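Local coordinates for putative uncharacterized protein (Chaetomium thermophilum, PDB 4XRI) that probably carries cargo proteins into the nucleus as a flexible HEAT-repeat transport receptor of the importin-beta family, and is expected to bind a small GTPase, at residues S547-L552 / Q595-E600; V533-V538 / L586-Q591. The protein carries 2 engineered substitutions. All coordinates share one frame; numbering follows the deposited sequence.

Contact 1. Residues S547-L552 / Q595-E600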
loop_
_atom_site.group_PDB
_atom_site.type_symbol
_atom_site.label_atom_id
_atom_site.label_comp_id
_atom_site.label_asym_id
_atom_site.label_seq_id
_atom_site.Cartn_x
_atom_site.Cartn_y
_atom_site.Cartn_z
ATOM N N SER A 547 18.841 -28.206 -18.046
ATOM C CA SER A 547 19.425 -28.030 -19.369
ATOM C C SER A 547 18.538 -27.146 -20.241
ATOM O O SER A 547 19.030 -26.365 -21.057
ATOM C CB SER A 547 19.651 -29.389 -20.032
ATOM O OG SER A 547 18.526 -30.233 -19.857
ATOM N N ALA A 548 17.228 -27.271 -20.050
ATOM C CA ALA A 548 16.262 -26.438 -20.757
ATOM C C ALA A 548 16.383 -24.982 -20.311
ATOM O O ALA A 548 16.352 -24.068 -21.133
ATOM C CB ALA A 548 14.842 -26.953 -20.531
ATOM N N VAL A 549 16.521 -24.777 -19.002
ATOM C CA VAL A 549 16.743 -23.449 -18.430
ATOM C C VAL A 549 18.008 -22.813 -18.999
ATOM O O VAL A 549 18.035 -21.619 -19.312
ATOM C CB VAL A 549 16.859 -23.514 -16.890
ATOM C CG1 VAL A 549 17.261 -22.160 -16.318
ATOM C CG2 VAL A 549 15.556 -23.989 -16.281
ATOM N N ALA A 550 19.052 -23.628 -19.122
ATOM C CA ALA A 550 20.313 -23.208 -19.724
ATOM C C ALA A 550 20.098 -22.714 -21.153
ATOM O O ALA A 550 20.533 -21.620 -21.515
ATOM C CB ALA A 550 21.319 -24.351 -19.702
ATOM N N SER A 551 19.415 -23.529 -21.954
ATOM C CA SER A 551 19.070 -23.168 -23.329
ATOM C C SER A 551 18.222 -21.899 -23.387
ATOM O O SER A 551 18.420 -21.048 -24.253
ATOM C CB SER A 551 18.329 -24.318 -24.017
ATOM O OG SER A 551 19.192 -25.415 -24.262
ATOM N N LEU A 552 17.275 -21.785 -22.461
ATOM C CA LEU A 552 16.421 -20.606 -22.376
ATOM C C LEU A 552 17.228 -19.343 -22.090
ATOM O O LEU A 552 16.983 -18.290 -22.682
ATOM C CB LEU A 552 15.355 -20.789 -21.295
ATOM C CG LEU A 552 14.533 -19.528 -21.011
ATOM C CD1 LEU A 552 13.760 -19.120 -22.251
ATOM C CD2 LEU A 552 13.598 -19.720 -19.833
ATOM N N GLN A 595 19.630 -17.486 -11.072
ATOM C CA GLN A 595 19.377 -18.021 -9.734
ATOM C C GLN A 595 19.112 -19.522 -9.763
ATOM O O GLN A 595 19.610 -20.265 -8.915
ATOM C CB GLN A 595 18.191 -17.309 -9.073
ATOM C CG GLN A 595 18.460 -15.868 -8.684
ATOM C CD GLN A 595 17.347 -15.275 -7.836
ATOM O OE1 GLN A 595 16.886 -14.161 -8.089
ATOM N NE2 GLN A 595 16.916 -16.016 -6.820
ATOM N N ARG A 596 18.334 -19.959 -10.747
ATOM C CA ARG A 596 17.953 -21.361 -10.849
ATOM C C ARG A 596 19.144 -22.246 -11.214
ATOM O O ARG A 596 19.262 -23.371 -10.730
ATOM C CB ARG A 596 16.840 -21.543 -11.879
ATOM C CG ARG A 596 16.237 -22.936 -11.869
ATOM C CD ARG A 596 15.709 -23.288 -10.488
ATOM N NE ARG A 596 15.349 -24.700 -10.383
ATOM C CZ ARG A 596 16.172 -25.656 -9.963
ATOM N NH1 ARG A 596 17.412 -25.355 -9.603
ATOM N NH2 ARG A 596 15.755 -26.916 -9.904
ATOM N N LEU A 597 20.023 -21.744 -12.074
ATOM C CA LEU A 597 21.165 -22.529 -12.529
ATOM C C LEU A 597 22.300 -22.488 -11.510
ATOM O O LEU A 597 23.087 -23.432 -11.418
ATOM C CB LEU A 597 21.656 -22.024 -13.888
ATOM C CG LEU A 597 20.809 -22.422 -15.098
ATOM C CD1 LEU A 597 21.293 -21.724 -16.360
ATOM C CD2 LEU A 597 20.818 -23.935 -15.292
ATOM N N ASP A 598 22.365 -21.399 -10.742
ATOM C CA ASP A 598 23.437 -21.174 -9.774
ATOM C C ASP A 598 24.804 -21.291 -10.446
ATOM O O ASP A 598 25.064 -20.619 -11.441
ATOM C CB ASP A 598 23.329 -22.152 -8.601
ATOM C CG ASP A 598 24.082 -21.674 -7.371
ATOM O OD1 ASP A 598 24.249 -20.448 -7.217
ATOM O OD2 ASP A 598 24.512 -22.524 -6.565
ATOM N N LYS A 599 25.664 -22.152 -9.904
ATOM C CA LYS A 599 27.036 -22.307 -10.386
ATOM C C LYS A 599 27.125 -22.652 -11.871
ATOM O O LYS A 599 28.109 -22.327 -12.536
ATOM C CB LYS A 599 27.754 -23.388 -9.575
ATOM C CG LYS A 599 27.958 -23.042 -8.113
ATOM C CD LYS A 599 29.101 -22.063 -7.935
ATOM C CE LYS A 599 29.295 -21.717 -6.473
ATOM N NZ LYS A 599 29.471 -22.940 -5.642
ATOM N N GLU A 600 26.092 -23.309 -12.384
ATOM C CA GLU A 600 26.092 -23.783 -13.763
ATOM C C GLU A 600 25.960 -22.650 -14.781
ATOM O O GLU A 600 26.089 -22.871 -15.985
ATOM C CB GLU A 600 24.964 -24.794 -13.968
ATOM C CG GLU A 600 25.009 -25.975 -13.007
ATOM C CD GLU A 600 26.334 -26.709 -13.050
ATOM O OE1 GLU A 600 26.854 -26.938 -14.161
ATOM O OE2 GLU A 600 26.860 -27.050 -11.970
#
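Ala550 and Leu597 bring the two backbones closest, with Ala550 CA 7.3 Å from Leu597 CA, where the first turns of helix 546-567 pass the last turn of helix 573-597. These are consecutive, roughly antiparallel helices of the HEAT-repeat solenoid, and the contact lies at the end of the pair away from the short linker that joins them. Leu597 carries the contact from one side, Val549 and Ala550 from the other. With Leu597 CG anti to the carbonyl carbon (chi1 -76°) and CD1 continuing the chain outward from CA (chi2 173°), the branched end reaches across to helix 546-567. Val549 answers with a single methyl: its CG1 lies 3.8 Å from Leu597 CG and 4.1 Å from each of the leucine methyls, Leu597 CD1 and Leu597 CD2, so it sits against the fork. The two side chains slide past each other in opposite directions rather than meeting end on. Leu597 CD1 goes further and rests on backbone, 3.8 Å from Ala550 CA, consistent with the small side chain there; Ala550 CB is 4.3 Å from the same methyl. With an alanine in place of Leu597 the fork and both methyls are gone, which would probably open a gap beside Val549 CG1 and leave Ala550 CA without its apolar cover. Next to the leucine, Arg596 turns its guanidinium to the loop between helices 524-539 and 546-567, where NH2 bonds to Ala541 O and Asn543 OD1. Asp598, with a positive phi (54°), is the first residue to leave helical geometry, and a short 3-10 segment follows in which Glu600 N donates to Leu597 O at 3.2 Å.

Contact 2. Residues V533-V538 / L586-Q591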
loop_
_atom_site.group_PDB
_atom_site.type_symbol
_atom_site.label_atom_id
_atom_site.label_comp_id
_atom_site.label_asym_id
_atom_site.label_seq_id
_atom_site.Cartn_x
_atom_site.Cartn_y
_atom_site.Cartn_z
ATOM N N VAL A 533 5.281 -14.864 -16.323
ATOM C CA VAL A 533 4.937 -16.280 -16.245
ATOM C C VAL A 533 6.174 -17.140 -16.450
ATOM O O VAL A 533 6.448 -18.057 -15.672
ATOM C CB VAL A 533 3.877 -16.667 -17.298
ATOM C CG1 VAL A 533 3.573 -18.154 -17.209
ATOM C CG2 VAL A 533 2.619 -15.850 -17.101
ATOM N N LEU A 534 6.918 -16.830 -17.506
ATOM C CA LEU A 534 8.142 -17.545 -17.836
ATOM C C LEU A 534 9.137 -17.503 -16.680
ATOM O O LEU A 534 9.788 -18.503 -16.371
ATOM C CB LEU A 534 8.770 -16.957 -19.100
ATOM C CG LEU A 534 10.039 -17.638 -19.613
ATOM C CD1 LEU A 534 9.820 -19.139 -19.731
ATOM C CD2 LEU A 534 10.460 -17.047 -20.948
ATOM N N SER A 535 9.244 -16.341 -16.047
ATOM C CA SER A 535 10.111 -16.175 -14.889
ATOM C C SER A 535 9.731 -17.141 -13.768
ATOM O O SER A 535 10.591 -17.801 -13.189
ATOM C CB SER A 535 10.056 -14.732 -14.381
ATOM O OG SER A 535 10.773 -14.599 -13.165
ATOM N N VAL A 536 8.437 -17.215 -13.472
ATOM C CA VAL A 536 7.928 -18.034 -12.377
ATOM C C VAL A 536 8.059 -19.526 -12.683
ATOM O O VAL A 536 8.330 -20.331 -11.788
ATOM C CB VAL A 536 6.452 -17.688 -12.074
ATOM C CG1 VAL A 536 5.862 -18.649 -11.056
ATOM C CG2 VAL A 536 6.341 -16.253 -11.582
ATOM N N PHE A 537 7.879 -19.889 -13.949
ATOM C CA PHE A 537 8.096 -21.268 -14.381
ATOM C C PHE A 537 9.545 -21.685 -14.146
ATOM O O PHE A 537 9.818 -22.801 -13.705
ATOM C CB PHE A 537 7.732 -21.440 -15.858
ATOM C CG PHE A 537 6.336 -21.951 -16.084
ATOM C CD1 PHE A 537 5.245 -21.106 -15.971
ATOM C CD2 PHE A 537 6.118 -23.276 -16.418
ATOM C CE1 PHE A 537 3.962 -21.576 -16.183
ATOM C CE2 PHE A 537 4.842 -23.751 -16.632
ATOM C CZ PHE A 537 3.761 -22.900 -16.513
ATOM N N VAL A 538 10.467 -20.772 -14.435
ATOM C CA VAL A 538 11.891 -21.023 -14.242
ATOM C C VAL A 538 12.235 -21.161 -12.767
ATOM O O VAL A 538 12.928 -22.100 -12.369
ATOM C CB VAL A 538 12.752 -19.899 -14.854
ATOM C CG1 VAL A 538 14.189 -19.998 -14.363
ATOM C CG2 VAL A 538 12.696 -19.961 -16.367
ATOM N N LEU A 586 12.954 -8.956 -19.785
ATOM C CA LEU A 586 14.010 -9.880 -20.182
ATOM C C LEU A 586 15.046 -10.056 -19.076
ATOM O O LEU A 586 15.585 -11.147 -18.889
ATOM C CB LEU A 586 14.685 -9.396 -21.467
ATOM C CG LEU A 586 13.898 -9.640 -22.756
ATOM C CD1 LEU A 586 14.534 -8.906 -23.924
ATOM C CD2 LEU A 586 13.810 -11.130 -23.044
ATOM N N CYS A 587 15.323 -8.978 -18.349
ATOM C CA CYS A 587 16.236 -9.044 -17.214
ATOM C C CYS A 587 15.638 -9.893 -16.100
ATOM O O CYS A 587 16.355 -10.623 -15.416
ATOM C CB CYS A 587 16.569 -7.643 -16.693
ATOM S SG CYS A 587 17.770 -6.725 -17.691
ATOM N N THR A 588 14.324 -9.789 -15.923
ATOM C CA THR A 588 13.617 -10.564 -14.910
ATOM C C THR A 588 13.742 -12.061 -15.173
ATOM O O THR A 588 14.020 -12.840 -14.264
ATOM C CB THR A 588 12.125 -10.181 -14.851
ATOM O OG1 THR A 588 11.995 -8.839 -14.364
ATOM C CG2 THR A 588 11.360 -11.125 -13.926
ATOM N N VAL A 589 13.538 -12.456 -16.425
ATOM C CA VAL A 589 13.665 -13.851 -16.822
ATOM C C VAL A 589 15.111 -14.314 -16.703
ATOM O O VAL A 589 15.380 -15.400 -16.188
ATOM C CB VAL A 589 13.180 -14.081 -18.268
ATOM C CG1 VAL A 589 13.358 -15.538 -18.652
ATOM C CG2 VAL A 589 11.726 -13.667 -18.415
ATOM N N LEU A 590 16.033 -13.490 -17.194
ATOM C CA LEU A 590 17.457 -13.790 -17.093
ATOM C C LEU A 590 17.852 -14.036 -15.640
ATOM O O LEU A 590 18.523 -15.022 -15.324
ATOM C CB LEU A 590 18.299 -12.655 -17.682
ATOM C CG LEU A 590 19.810 -12.850 -17.530
ATOM C CD1 LEU A 590 20.268 -14.067 -18.318
ATOM C CD2 LEU A 590 20.582 -11.608 -17.954
ATOM N N GLN A 591 17.420 -13.132 -14.764
ATOM C CA GLN A 591 17.657 -13.254 -13.329
ATOM C C GLN A 591 17.167 -14.596 -12.790
ATOM O O GLN A 591 17.835 -15.227 -11.970
ATOM C CB GLN A 591 16.975 -12.104 -12.583
ATOM C CG GLN A 591 17.180 -12.110 -11.077
ATOM C CD GLN A 591 16.355 -11.048 -10.376
ATOM O OE1 GLN A 591 15.899 -10.091 -10.999
ATOM N NE2 GLN A 591 16.148 -11.220 -9.075
#
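Parallel helices of the HEAT-repeat solenoid meet where Leu534 and Ser535 of helix 524-539 face Thr588 and Val589 of helix 573-597. The segment axes approach to 8.6 Å and run in the same direction to within 6°. Ser535 CA comes to 4.7 Å from Val589 CA, and the small serine suits so near an approach. On one flank Leu534 and Val589 cross at about a right angle, the CG1 methyl of Val589 touching Leu534 CD2 at 4.0 Å; the other valine methyl, CG2, lies 4.3 Å from Ser535 N. On the other flank Thr588 turns carbon, not oxygen, to its neighbour: CG2, anti to the backbone N, packs 3.6 Å from Ser535 OG, while Thr588 OG1 is occupied within its own helix by a bond to Thr584 O. Ser535 OG has a weak bond to Gln539 NE2. Helix 546-567 lies against both partners, with Leu552 on Leu534 and Ile556 on Val589. Two parallel helices with the antiparallel helix between them in sequence packed against both are typical of an alpha solenoid such as this HEAT-repeat array.

Overall arrangement
From the N terminus, helix 524-539 supplies 533-538, helix 546-567 supplies 547-552, and helix 573-597 supplies first 586-591 and then the first half of 595-600. The segments alternate, so the two loops cross: contact 2 closes over 47 residues and contact 1, starting later and ending later, over 42. Contact 1 joins helices that follow each other in the chain, contact 2 the helices before and after helix 546-567, tying three consecutive helices of the solenoid together. The contact centres lie 11 Å apart and they touch. Leu552 packs on helix 524-539, its CD2 3.6 Å from Val538 CG2, and Arg596 CG packs 3.4 Å from Val538 O, so the end of helix 524-539 meets both later helices.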